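Local coordinates for pvivax hypothetical protein (Plasmodium vivax, PDB 2B30) that is of unknown function but binds calcium and, as a Cof-like member of the haloacid dehalogenase superfamily, is probably a magnesium-dependent phosphatase, at residues 28-33 with 242-247; 258-263 with 275-280; 61-66 with 91-96; 49-54 with 85-90. One frame throughout, in Å; residues are numbered along the deposited sequence.

Three of the four contacts lie in one sheet of the haloacid dehalogenase-like domain. Interaction 1 pairs the adjacent parallel strands 29-33 and 243-247 and carries Asp33 of the calcium site. Interaction 2, centred about 10 Å away, continues the sheet on one side through the bond of Phe263 N to Val245 O (2.8 Å). Interaction 3, about 9 Å from interaction 1 between centres, continues it on the other, with Leu30 N 2.8 Å from Met63 O. Interaction 4 joins two helices outside the sheet. It touches interaction 3 where Phe89 CE1 comes 3.4 Å from Val64 O, yet the side chain of its Ile54 remains about 14 Å from the calcium ion.

Interaction 1 (28-33 with 242-247); sequences KLLLID and QVLVVG. With CA (calcium ion), chain E.
Both carboxylate oxygens of Asp33 face the calcium ion, but unequally: OD2 of Asp33 lies 2.2 Å from the metal, OD1 of Asp33 2.8 Å. Asp35 and Asp248 bind the same ion, and Asp33 OD2 is also hydrogen-bonded to Thr37 OG1. With CG of Asp33 anti to the backbone N (chi1 178°), the carboxylate is carried out to the ion. One step back, Asp33 N donates to Val246 O at 3.1 Å, which ties the metal-binding residue to the neighbouring strand.

Behind it runs a regular parallel ladder, with strand axes 10° apart in direction. Leu31 N points almost straight at Leu244 O (2.8 Å, 173° at the hydrogen), while Leu31 O and Leu29 O receive Val246 N and Leu244 N. At the far end Gln242 O accepts from both Lys28 N and Leu29 N. On one face Leu31 CB meets Val245 CG2 at 3.9 Å. On the other, Leu30 and Leu244 lie side by side, their CD2 atoms 4.1 Å apart, and both meet helix 288-297.

The placement fits the family: Asp33 corresponds to the first aspartate of HAD motif I, and Gly247 immediately precedes Asp248. With several carboxylates gathered round the ion, the cation would be expected to offset their mutual repulsion and favour the ionised form of Asp33.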
loop_
_atom_site.group_PDB
_atom_site.type_symbol
_atom_site.label_atom_id
_atom_site.label_comp_id
_atom_site.label_asym_id
_atom_site.label_seq_id
_atom_site.Cartn_x
_atom_site.Cartn_y
_atom_site.Cartn_z
ATOM N N LYS A 28 7.282 -19.260 -5.839
ATOM C CA LYS A 28 8.738 -19.166 -5.747
ATOM C C LYS A 28 9.248 -18.401 -4.507
ATOM O O LYS A 28 10.455 -18.425 -4.230
ATOM C CB LYS A 28 9.285 -18.538 -7.038
ATOM C CG LYS A 28 9.178 -19.491 -8.208
ATOM C CD LYS A 28 9.533 -18.863 -9.539
ATOM C CE LYS A 28 9.336 -19.871 -10.693
ATOM N NZ LYS A 28 9.444 -19.252 -12.061
ATOM N N LEU A 29 8.344 -17.747 -3.765
ATOM C CA LEU A 29 8.712 -16.923 -2.603
ATOM C C LEU A 29 7.775 -17.210 -1.443
ATOM O O LEU A 29 6.556 -17.078 -1.591
ATOM C CB LEU A 29 8.608 -15.435 -2.941
ATOM C CG LEU A 29 9.660 -14.473 -2.369
ATOM C CD1 LEU A 29 9.123 -13.041 -2.373
ATOM C CD2 LEU A 29 10.146 -14.842 -0.993
ATOM N N LEU A 30 8.336 -17.594 -0.293
ATOM C CA LEU A 30 7.543 -17.787 0.927
ATOM C C LEU A 30 7.751 -16.592 1.851
ATOM O O LEU A 30 8.869 -16.345 2.307
ATOM C CB LEU A 30 7.925 -19.086 1.650
ATOM C CG LEU A 30 7.953 -20.391 0.838
ATOM C CD1 LEU A 30 8.320 -21.585 1.735
ATOM C CD2 LEU A 30 6.630 -20.650 0.115
ATOM N N LEU A 31 6.671 -15.860 2.118
ATOM C CA LEU A 31 6.697 -14.697 2.991
ATOM C C LEU A 31 5.950 -15.014 4.284
ATOM O O LEU A 31 4.729 -15.096 4.303
ATOM C CB LEU A 31 6.060 -13.497 2.293
ATOM C CG LEU A 31 6.684 -13.046 0.963
ATOM C CD1 LEU A 31 5.901 -11.866 0.469
ATOM C CD2 LEU A 31 8.191 -12.691 1.052
ATOM N N ILE A 32 6.696 -15.170 5.371
ATOM C CA ILE A 32 6.179 -15.750 6.597
ATOM C C ILE A 32 6.240 -14.728 7.708
ATOM O O ILE A 32 7.314 -14.199 8.004
ATOM C CB ILE A 32 7.032 -16.953 7.006
ATOM C CG1 ILE A 32 7.190 -17.913 5.821
ATOM C CG2 ILE A 32 6.425 -17.650 8.234
ATOM C CD1 ILE A 32 8.045 -19.142 6.135
ATOM N N ASP A 33 5.101 -14.447 8.329
ATOM C CA ASP A 33 5.083 -13.592 9.522
ATOM C C ASP A 33 5.731 -14.331 10.691
ATOM O O ASP A 33 5.715 -15.559 10.730
ATOM C CB ASP A 33 3.650 -13.194 9.872
ATOM C CG ASP A 33 3.561 -12.348 11.125
ATOM O OD1 ASP A 33 4.361 -11.397 11.304
ATOM O OD2 ASP A 33 2.674 -12.636 11.946
ATOM N N GLN A 242 3.562 -15.391 -7.916
ATOM C CA GLN A 242 4.517 -16.360 -7.372
ATOM C C GLN A 242 4.768 -16.227 -5.875
ATOM O O GLN A 242 5.608 -16.925 -5.327
ATOM C CB GLN A 242 5.840 -16.228 -8.111
ATOM C CG GLN A 242 5.710 -16.505 -9.587
ATOM C CD GLN A 242 6.931 -16.102 -10.355
ATOM O OE1 GLN A 242 7.525 -15.068 -10.080
ATOM N NE2 GLN A 242 7.313 -16.914 -11.335
ATOM N N VAL A 243 4.028 -15.351 -5.213
ATOM C CA VAL A 243 4.287 -15.032 -3.822
ATOM C C VAL A 243 3.233 -15.664 -2.932
ATOM O O VAL A 243 2.048 -15.394 -3.114
ATOM C CB VAL A 243 4.273 -13.500 -3.618
ATOM C CG1 VAL A 243 4.438 -13.155 -2.156
ATOM C CG2 VAL A 243 5.372 -12.850 -4.451
ATOM N N LEU A 244 3.662 -16.497 -1.980
ATOM C CA LEU A 244 2.765 -17.007 -0.946
ATOM C C LEU A 244 3.093 -16.384 0.400
ATOM O O LEU A 244 4.242 -16.405 0.840
ATOM C CB LEU A 244 2.829 -18.529 -0.818
ATOM C CG LEU A 244 2.047 -19.098 0.391
ATOM C CD1 LEU A 244 1.131 -20.210 -0.035
ATOM C CD2 LEU A 244 2.960 -19.553 1.514
ATOM N N VAL A 245 2.056 -15.890 1.070
ATOM C CA VAL A 245 2.213 -15.102 2.286
ATOM C C VAL A 245 1.247 -15.586 3.377
ATOM O O VAL A 245 0.141 -16.048 3.076
ATOM C CB VAL A 245 2.011 -13.590 1.985
ATOM C CG1 VAL A 245 0.603 -13.299 1.541
ATOM C CG2 VAL A 245 2.360 -12.740 3.188
ATOM N N VAL A 246 1.679 -15.484 4.634
ATOM C CA VAL A 246 0.878 -15.931 5.765
ATOM C C VAL A 246 1.088 -15.004 6.980
ATOM O O VAL A 246 2.207 -14.579 7.256
ATOM C CB VAL A 246 1.143 -17.460 6.083
ATOM C CG1 VAL A 246 2.577 -17.714 6.476
ATOM C CG2 VAL A 246 0.196 -17.973 7.161
ATOM N N GLY A 247 0.005 -14.678 7.687
ATOM C CA GLY A 247 0.069 -13.700 8.778
ATOM C C GLY A 247 -1.129 -13.718 9.715
ATOM O O GLY A 247 -1.964 -14.620 9.644
HETATM CA CA CA E . 2.707 -11.151 13.600
#

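Interaction 2 (258-263 with 275-280); sequences NFKYSF and HAKCVL
A single backbone N-H is shared by two oxygens of one residue: Lys277 N donates to Ser262 O at 3.1 Å and to Ser262 OG at 3.0 Å. Both bonds are bent, near 138° at the hydrogen, and the donor stands above the carbonyl plane rather than on a lone pair. The serine torsion allows this, since OG sits between the backbone N and the carbonyl carbon (chi1 67°); OG is also hydrogen-bonded to Leu256 O. Cys278 N adds a weak bond to Ser262 O.

The contact closes a beta-alpha-beta unit, strand 261-264, helix 270-275 and strand 278-279, the last being an edge strand of the sheet within this chain. Phe263 and Cys278 pair in parallel, and Cys278 CB approaches Phe263 CE1 at 3.6 Å. The sulfur SG of Cys278 is 5.0 Å from the Phe263 ring centroid in an oblique sulfur-aromatic contact. Leu280 CD2 touches the same ring at CD1 (4.0 Å).

Lys277 runs alongside Lys260, its NZ bonded to Ala21 O, whereas Lys260 NZ pairs with Asp241. Lys260 CG lies over the centre of the Tyr261 ring. Ala276 O accepts a bond from Lys203 NZ of the second subunit.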
loop_
_atom_site.group_PDB
_atom_site.type_symbol
_atom_site.label_atom_id
_atom_site.label_comp_id
_atom_site.label_asym_id
_atom_site.label_seq_id
_atom_site.Cartn_x
_atom_site.Cartn_y
_atom_site.Cartn_z
ATOM N N ASN A 258 -3.029 -7.650 -0.824
ATOM C CA ASN A 258 -2.479 -7.450 -2.171
ATOM C C ASN A 258 -1.831 -8.680 -2.812
ATOM O O ASN A 258 -1.389 -8.626 -3.960
ATOM C CB ASN A 258 -1.495 -6.281 -2.173
ATOM C CG ASN A 258 -2.149 -4.977 -1.769
ATOM O OD1 ASN A 258 -2.329 -4.721 -0.594
ATOM N ND2 ASN A 258 -2.503 -4.152 -2.738
ATOM N N PHE A 259 -1.782 -9.790 -2.089
ATOM C CA PHE A 259 -1.270 -11.017 -2.656
ATOM C C PHE A 259 -2.386 -12.040 -2.836
ATOM O O PHE A 259 -3.426 -11.961 -2.172
ATOM C CB PHE A 259 -0.129 -11.538 -1.803
ATOM C CG PHE A 259 1.138 -10.757 -1.978
ATOM C CD1 PHE A 259 1.806 -10.762 -3.205
ATOM C CD2 PHE A 259 1.668 -10.006 -0.936
ATOM C CE1 PHE A 259 2.978 -10.031 -3.392
ATOM C CE2 PHE A 259 2.835 -9.266 -1.118
ATOM C CZ PHE A 259 3.488 -9.279 -2.350
ATOM N N LYS A 260 -2.177 -12.969 -3.773
ATOM C CA LYS A 260 -3.209 -13.919 -4.183
ATOM C C LYS A 260 -3.214 -15.130 -3.285
ATOM O O LYS A 260 -4.270 -15.565 -2.846
ATOM C CB LYS A 260 -3.006 -14.380 -5.636
ATOM C CG LYS A 260 -4.135 -15.289 -6.167
ATOM C CD LYS A 260 -3.769 -15.947 -7.484
ATOM C CE LYS A 260 -3.897 -15.004 -8.636
ATOM N NZ LYS A 260 -3.207 -15.486 -9.862
ATOM N N TYR A 261 -2.040 -15.693 -3.037
ATOM C CA TYR A 261 -1.940 -16.868 -2.184
ATOM C C TYR A 261 -1.616 -16.423 -0.769
ATOM O O TYR A 261 -0.528 -16.698 -0.254
ATOM C CB TYR A 261 -0.920 -17.863 -2.748
ATOM C CG TYR A 261 -1.278 -18.224 -4.162
ATOM C CD1 TYR A 261 -2.418 -18.965 -4.439
ATOM C CD2 TYR A 261 -0.522 -17.772 -5.228
ATOM C CE1 TYR A 261 -2.779 -19.264 -5.744
ATOM C CE2 TYR A 261 -0.870 -18.072 -6.529
ATOM C CZ TYR A 261 -1.994 -18.809 -6.785
ATOM O OH TYR A 261 -2.321 -19.084 -8.097
ATOM N N SER A 262 -2.586 -15.733 -0.162
ATOM C CA SER A 262 -2.429 -15.159 1.166
ATOM C C SER A 262 -3.269 -15.925 2.159
ATOM O O SER A 262 -4.452 -16.219 1.920
ATOM C CB SER A 262 -2.803 -13.670 1.186
ATOM O OG SER A 262 -4.187 -13.459 0.956
ATOM N N PHE A 263 -2.651 -16.247 3.285
ATOM C CA PHE A 263 -3.269 -17.121 4.260
ATOM C C PHE A 263 -3.190 -16.531 5.653
ATOM O O PHE A 263 -2.128 -16.073 6.073
ATOM C CB PHE A 263 -2.585 -18.483 4.208
ATOM C CG PHE A 263 -2.840 -19.222 2.931
ATOM C CD1 PHE A 263 -3.945 -20.049 2.802
ATOM C CD2 PHE A 263 -1.998 -19.067 1.846
ATOM C CE1 PHE A 263 -4.192 -20.721 1.610
ATOM C CE2 PHE A 263 -2.242 -19.733 0.659
ATOM C CZ PHE A 263 -3.345 -20.559 0.542
ATOM N N HIS A 275 -9.084 -10.133 5.134
ATOM C CA HIS A 275 -8.264 -9.533 4.080
ATOM C C HIS A 275 -7.456 -10.587 3.321
ATOM O O HIS A 275 -7.114 -10.402 2.143
ATOM C CB HIS A 275 -7.374 -8.425 4.650
ATOM C CG HIS A 275 -8.090 -7.123 4.826
ATOM N ND1 HIS A 275 -8.243 -6.220 3.797
ATOM C CD2 HIS A 275 -8.719 -6.584 5.896
ATOM C CE1 HIS A 275 -8.940 -5.182 4.225
ATOM N NE2 HIS A 275 -9.238 -5.377 5.496
ATOM N N ALA A 276 -7.180 -11.699 3.996
ATOM C CA ALA A 276 -6.523 -12.847 3.384
ATOM C C ALA A 276 -7.488 -13.588 2.472
ATOM O O ALA A 276 -8.687 -13.378 2.543
ATOM C CB ALA A 276 -5.996 -13.784 4.463
ATOM N N LYS A 277 -6.957 -14.452 1.616
ATOM C CA LYS A 277 -7.787 -15.240 0.699
ATOM C C LYS A 277 -8.459 -16.359 1.467
ATOM O O LYS A 277 -9.620 -16.705 1.222
ATOM C CB LYS A 277 -6.937 -15.860 -0.411
ATOM C CG LYS A 277 -7.727 -16.384 -1.612
ATOM C CD LYS A 277 -6.909 -17.413 -2.398
ATOM C CE LYS A 277 -7.033 -17.251 -3.916
ATOM N NZ LYS A 277 -6.173 -18.248 -4.654
ATOM N N CYS A 278 -7.708 -16.915 2.411
ATOM C CA CYS A 278 -8.078 -18.159 3.020
ATOM C C CYS A 278 -7.569 -18.241 4.452
ATOM O O CYS A 278 -6.401 -17.960 4.723
ATOM C CB CYS A 278 -7.485 -19.269 2.173
ATOM S SG CYS A 278 -7.957 -20.896 2.658
ATOM N N VAL A 279 -8.464 -18.612 5.365
ATOM C CA VAL A 279 -8.123 -18.802 6.765
ATOM C C VAL A 279 -7.697 -20.251 6.945
ATOM O O VAL A 279 -8.408 -21.169 6.520
ATOM C CB VAL A 279 -9.332 -18.529 7.689
ATOM C CG1 VAL A 279 -8.927 -18.693 9.175
ATOM C CG2 VAL A 279 -9.914 -17.149 7.431
ATOM N N LEU A 280 -6.557 -20.469 7.580
ATOM C CA LEU A 280 -6.092 -21.838 7.797
ATOM C C LEU A 280 -6.956 -22.535 8.859
ATOM O O LEU A 280 -7.445 -21.904 9.788
ATOM C CB LEU A 280 -4.608 -21.856 8.185
ATOM C CG LEU A 280 -3.614 -21.419 7.093
ATOM C CD1 LEU A 280 -2.235 -21.178 7.679
ATOM C CD2 LEU A 280 -3.512 -22.441 5.978
#

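Interaction 3 (61-66 with 91-96); sequences GYMVSI and GMPGVY
Strands 63-66 and 94-96 run parallel, their directions 8° apart and their axes 5.2 Å from each other at closest approach. The pairing is sparse: one direct hydrogen bond crosses it, from Val95 N to Ile66 O (3.1 Å), and it is fairly straight at 157°. Where the preceding bond of the ladder would fall, between Ile66 N and Pro93 O, a water takes over, accepting from Ile66 N and donating to Pro93 O at 2.7 Å. That water donates also to Tyr96 OH, so its three bonds stitch both backbones and a side chain together. Pro93, preceded by a cis peptide, brings its ring against the other strand, with CD 3.4 Å from Val64 O.

Among the side chains, Tyr96 folds back along its own segment. Its OH donates to Gly91 O at 2.6 Å, in the carbonyl plane and on a lone pair, which leaves the hydroxyl to accept from the water. Ile66 O lies over one face of the Tyr96 ring. Met63, its CG anti to the backbone N, crosses Pro93 obliquely, CG to CG 3.8 Å. Ser65 OG rests 3.5 Å from Gly94 CA.

The contact joins neighbouring parallel strands of the Rossmann-like core of the haloacid dehalogenase fold. Strand 63-67 also bonds to strand 29-33, and Gly94 to Tyr103 of strand 101-103. Ile66 and Tyr96 pack on Ile75 of helix 72-79, while Ser65, Pro93 and Val95 meet Leu232 of helix 225-235.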
loop_
_atom_site.group_PDB
_atom_site.type_symbol
_atom_site.label_atom_id
_atom_site.label_comp_id
_atom_site.label_asym_id
_atom_site.label_seq_id
_atom_site.Cartn_x
_atom_site.Cartn_y
_atom_site.Cartn_z
ATOM N N GLY A 61 14.101 -25.424 -2.956
ATOM C CA GLY A 61 14.501 -24.324 -3.840
ATOM C C GLY A 61 13.702 -23.044 -3.680
ATOM O O GLY A 61 13.841 -22.130 -4.502
ATOM N N TYR A 62 12.880 -22.971 -2.629
ATOM C CA TYR A 62 12.060 -21.790 -2.357
ATOM C C TYR A 62 12.889 -20.707 -1.674
ATOM O O TYR A 62 13.691 -20.999 -0.793
ATOM C CB TYR A 62 10.842 -22.142 -1.478
ATOM C CG TYR A 62 9.897 -23.124 -2.131
ATOM C CD1 TYR A 62 8.891 -22.692 -2.979
ATOM C CD2 TYR A 62 10.028 -24.492 -1.918
ATOM C CE1 TYR A 62 8.030 -23.600 -3.594
ATOM C CE2 TYR A 62 9.185 -25.401 -2.531
ATOM C CZ TYR A 62 8.188 -24.953 -3.367
ATOM O OH TYR A 62 7.351 -25.862 -3.972
ATOM N N MET A 63 12.692 -19.463 -2.098
ATOM C CA MET A 63 13.243 -18.310 -1.413
ATOM C C MET A 63 12.314 -18.010 -0.257
ATOM O O MET A 63 11.085 -17.983 -0.416
ATOM C CB MET A 63 13.331 -17.090 -2.332
ATOM C CG MET A 63 13.919 -15.860 -1.637
ATOM S SD MET A 63 14.518 -14.579 -2.757
ATOM C CE MET A 63 15.979 -15.353 -3.478
ATOM N N VAL A 64 12.904 -17.793 0.908
ATOM C CA VAL A 64 12.143 -17.612 2.119
ATOM C C VAL A 64 12.529 -16.274 2.718
ATOM O O VAL A 64 13.718 -15.950 2.837
ATOM C CB VAL A 64 12.439 -18.748 3.095
ATOM C CG1 VAL A 64 11.910 -18.446 4.492
ATOM C CG2 VAL A 64 11.862 -20.041 2.561
ATOM N N SER A 65 11.514 -15.492 3.068
ATOM C CA SER A 65 11.711 -14.198 3.702
ATOM C C SER A 65 10.711 -14.030 4.838
ATOM O O SER A 65 9.499 -14.130 4.651
ATOM C CB SER A 65 11.545 -13.057 2.695
ATOM O OG SER A 65 11.481 -11.814 3.375
ATOM N N ILE A 66 11.229 -13.771 6.024
ATOM C CA ILE A 66 10.379 -13.489 7.140
ATOM C C ILE A 66 10.062 -12.002 7.134
ATOM O O ILE A 66 10.950 -11.165 7.002
ATOM C CB ILE A 66 11.016 -13.963 8.434
ATOM C CG1 ILE A 66 10.953 -15.497 8.454
ATOM C CG2 ILE A 66 10.270 -13.375 9.619
ATOM C CD1 ILE A 66 11.771 -16.141 9.514
ATOM N N GLY A 91 18.111 -15.303 8.197
ATOM C CA GLY A 91 17.319 -14.085 8.066
ATOM C C GLY A 91 17.547 -13.297 6.795
ATOM O O GLY A 91 17.183 -12.125 6.714
ATOM N N MET A 92 18.135 -13.927 5.790
ATOM C CA MET A 92 18.403 -13.255 4.531
ATOM C C MET A 92 17.918 -14.100 3.362
ATOM O O MET A 92 18.357 -15.227 3.189
ATOM C CB MET A 92 19.887 -13.015 4.392
ATOM C CG MET A 92 20.482 -12.257 5.536
ATOM S SD MET A 92 22.225 -12.093 5.241
ATOM C CE MET A 92 22.803 -13.773 5.518
ATOM N N PRO A 93 17.015 -13.558 2.545
ATOM C CA PRO A 93 16.487 -12.190 2.571
ATOM C C PRO A 93 15.505 -11.947 3.722
ATOM O O PRO A 93 15.087 -12.892 4.403
ATOM C CB PRO A 93 15.766 -12.082 1.232
ATOM C CG PRO A 93 15.304 -13.490 0.960
ATOM C CD PRO A 93 16.394 -14.372 1.486
ATOM N N GLY A 94 15.147 -10.687 3.938
ATOM C CA GLY A 94 14.206 -10.367 4.993
ATOM C C GLY A 94 13.627 -8.969 4.961
ATOM O O GLY A 94 14.274 -8.025 4.522
ATOM N N VAL A 95 12.386 -8.867 5.438
ATOM C CA VAL A 95 11.689 -7.605 5.618
ATOM C C VAL A 95 11.491 -7.413 7.120
ATOM O O VAL A 95 10.743 -8.158 7.762
ATOM C CB VAL A 95 10.320 -7.628 4.910
ATOM C CG1 VAL A 95 9.546 -6.361 5.195
ATOM C CG2 VAL A 95 10.506 -7.820 3.416
ATOM N N TYR A 96 12.165 -6.415 7.673
ATOM C CA TYR A 96 12.189 -6.226 9.102
ATOM C C TYR A 96 11.691 -4.845 9.463
ATOM O O TYR A 96 11.684 -3.948 8.622
ATOM C CB TYR A 96 13.602 -6.438 9.604
ATOM C CG TYR A 96 14.102 -7.820 9.299
ATOM C CD1 TYR A 96 13.585 -8.912 9.966
ATOM C CD2 TYR A 96 15.077 -8.048 8.321
ATOM C CE1 TYR A 96 14.030 -10.194 9.698
ATOM C CE2 TYR A 96 15.527 -9.337 8.044
ATOM C CZ TYR A 96 14.993 -10.397 8.743
ATOM O OH TYR A 96 15.400 -11.672 8.508
HETATM O O HOH W 1 14.139 -13.468 6.822
#

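Interaction 4 (49-54 with 85-90); sequences ENIDAI and KKMNFY
Helix 48-60 meets the C-terminal end of helix 81-87, which closes in a Schellman motif; both helices belong to the alpha-beta domain built round the calcium-binding sheet. Backbone bonds define the ending: Phe89 N reaches back to Leu84 O, Asn88 N makes a weak bond to Lys85 O, and Asn88 takes a positive phi of 64°. The turn directs Phe89 toward strand 63-67, where it packs on Val64 and Ile66.

Apolar contacts carry the join, and no hydrogen bond links the two segments. Ile51 and Ile54 both turn toward the second helix end, each with CG2 anti to its backbone N. The methyl CG2 of Ile51 meets Met87 CG at 3.8 Å, the two side chains crossing at about a right angle. The thioether continues onward, so that Met87 SD lies against Ile54 CG2 at 3.6 Å. A bend at the last torsion of Met87 (chi3 -67°) turns its terminal methyl out of line with the extended part of the chain.

Lys86 and Asp52 supply the charged part. Lys86 stretches its extended chain across Ile51, CD to CG2 3.6 Å, before reaching Asp52. The salt bridge there is long, 3.9 Å from Asp52 OD1 to Lys86 NZ, and Asp52 OD1 is in fact nearer to the methylene CE of Lys86, at 3.5 Å.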
loop_
_atom_site.group_PDB
_atom_site.type_symbol
_atom_site.label_atom_id
_atom_site.label_comp_id
_atom_site.label_asym_id
_atom_site.label_seq_id
_atom_site.Cartn_x
_atom_site.Cartn_y
_atom_site.Cartn_z
ATOM N N GLU A 49 8.352 -28.415 13.902
ATOM C CA GLU A 49 7.736 -28.710 12.593
ATOM C C GLU A 49 7.958 -27.551 11.640
ATOM O O GLU A 49 8.182 -27.754 10.447
ATOM C CB GLU A 49 6.221 -28.957 12.671
ATOM C CG GLU A 49 5.753 -29.775 13.851
ATOM C CD GLU A 49 5.327 -28.907 15.019
ATOM O OE1 GLU A 49 4.292 -28.221 14.887
ATOM O OE2 GLU A 49 6.024 -28.911 16.061
ATOM N N ASN A 50 7.868 -26.334 12.165
ATOM C CA ASN A 50 8.093 -25.157 11.348
ATOM C C ASN A 50 9.550 -25.070 10.879
ATOM O O ASN A 50 9.812 -24.738 9.715
ATOM C CB ASN A 50 7.685 -23.890 12.095
ATOM C CG ASN A 50 6.177 -23.739 12.227
ATOM O OD1 ASN A 50 5.398 -24.544 11.710
ATOM N ND2 ASN A 50 5.760 -22.692 12.923
ATOM N N ILE A 51 10.481 -25.398 11.774
ATOM C CA ILE A 51 11.909 -25.418 11.442
ATOM C C ILE A 51 12.201 -26.405 10.308
ATOM O O ILE A 51 12.931 -26.072 9.377
ATOM C CB ILE A 51 12.787 -25.707 12.685
ATOM C CG1 ILE A 51 13.057 -24.425 13.471
ATOM C CG2 ILE A 51 14.136 -26.267 12.303
ATOM C CD1 ILE A 51 11.861 -23.851 14.156
ATOM N N ASP A 52 11.622 -27.599 10.366
ATOM C CA ASP A 52 11.783 -28.577 9.278
ATOM C C ASP A 52 11.149 -28.080 7.991
ATOM O O ASP A 52 11.665 -28.315 6.904
ATOM C CB ASP A 52 11.152 -29.930 9.649
ATOM C CG ASP A 52 11.878 -30.621 10.782
ATOM O OD1 ASP A 52 13.110 -30.826 10.670
ATOM O OD2 ASP A 52 11.213 -30.961 11.784
ATOM N N ALA A 53 10.007 -27.411 8.126
ATOM C CA ALA A 53 9.277 -26.893 6.971
ATOM C C ALA A 53 10.150 -25.913 6.213
ATOM O O ALA A 53 10.307 -26.017 4.996
ATOM C CB ALA A 53 7.989 -26.217 7.413
ATOM N N ILE A 54 10.731 -24.971 6.951
ATOM C CA ILE A 54 11.639 -24.015 6.367
ATOM C C ILE A 54 12.872 -24.745 5.825
ATOM O O ILE A 54 13.307 -24.484 4.696
ATOM C CB ILE A 54 12.022 -22.932 7.379
ATOM C CG1 ILE A 54 10.789 -22.075 7.698
ATOM C CG2 ILE A 54 13.157 -22.057 6.823
ATOM C CD1 ILE A 54 10.945 -21.195 8.914
ATOM N N LYS A 85 21.298 -23.257 11.903
ATOM C CA LYS A 85 22.151 -24.270 11.273
ATOM C C LYS A 85 21.280 -25.344 10.643
ATOM O O LYS A 85 21.475 -25.722 9.493
ATOM C CB LYS A 85 23.091 -24.908 12.303
ATOM C CG LYS A 85 24.308 -24.062 12.690
ATOM C CD LYS A 85 25.448 -24.240 11.697
ATOM C CE LYS A 85 26.803 -23.846 12.276
ATOM N NZ LYS A 85 27.892 -24.123 11.292
ATOM N N LYS A 86 20.307 -25.816 11.415
ATOM C CA LYS A 86 19.385 -26.864 10.986
ATOM C C LYS A 86 18.609 -26.468 9.722
ATOM O O LYS A 86 18.453 -27.273 8.807
ATOM C CB LYS A 86 18.422 -27.191 12.133
ATOM C CG LYS A 86 17.501 -28.384 11.900
ATOM C CD LYS A 86 16.698 -28.696 13.178
ATOM C CE LYS A 86 15.565 -29.705 12.933
ATOM N NZ LYS A 86 14.655 -29.840 14.114
ATOM N N MET A 87 18.122 -25.231 9.673
ATOM C CA MET A 87 17.382 -24.740 8.499
ATOM C C MET A 87 18.301 -24.342 7.351
ATOM O O MET A 87 17.897 -24.411 6.188
ATOM C CB MET A 87 16.554 -23.503 8.858
ATOM C CG MET A 87 15.465 -23.734 9.856
ATOM S SD MET A 87 14.537 -22.229 10.150
ATOM C CE MET A 87 15.750 -21.187 10.963
ATOM N N ASN A 88 19.520 -23.918 7.697
ATOM C CA ASN A 88 20.424 -23.225 6.782
ATOM C C ASN A 88 19.804 -21.889 6.357
ATOM O O ASN A 88 19.738 -21.555 5.176
ATOM C CB ASN A 88 20.780 -24.091 5.571
ATOM C CG ASN A 88 21.943 -23.532 4.781
ATOM O OD1 ASN A 88 22.723 -22.718 5.283
ATOM N ND2 ASN A 88 22.070 -23.966 3.531
ATOM N N PHE A 89 19.352 -21.136 7.357
ATOM C CA PHE A 89 18.688 -19.856 7.166
ATOM C C PHE A 89 19.136 -18.878 8.254
ATOM O O PHE A 89 19.192 -19.245 9.428
ATOM C CB PHE A 89 17.179 -20.044 7.238
ATOM C CG PHE A 89 16.407 -18.809 6.909
ATOM C CD1 PHE A 89 16.359 -18.344 5.602
ATOM C CD2 PHE A 89 15.738 -18.104 7.901
ATOM C CE1 PHE A 89 15.652 -17.195 5.282
ATOM C CE2 PHE A 89 15.026 -16.957 7.597
ATOM C CZ PHE A 89 14.982 -16.499 6.286
ATOM N N TYR A 90 19.457 -17.645 7.851
ATOM C CA TYR A 90 20.052 -16.650 8.741
ATOM C C TYR A 90 19.407 -15.283 8.504
ATOM O O TYR A 90 20.059 -14.239 8.593
ATOM C CB TYR A 90 21.583 -16.606 8.535
ATOM C CG TYR A 90 22.234 -17.974 8.664
ATOM C CD1 TYR A 90 22.741 -18.428 9.885
ATOM C CD2 TYR A 90 22.295 -18.839 7.571
ATOM C CE1 TYR A 90 23.302 -19.701 10.000
ATOM C CE2 TYR A 90 22.848 -20.112 7.682
ATOM C CZ TYR A 90 23.350 -20.531 8.889
ATOM O OH TYR A 90 23.896 -21.786 8.968
#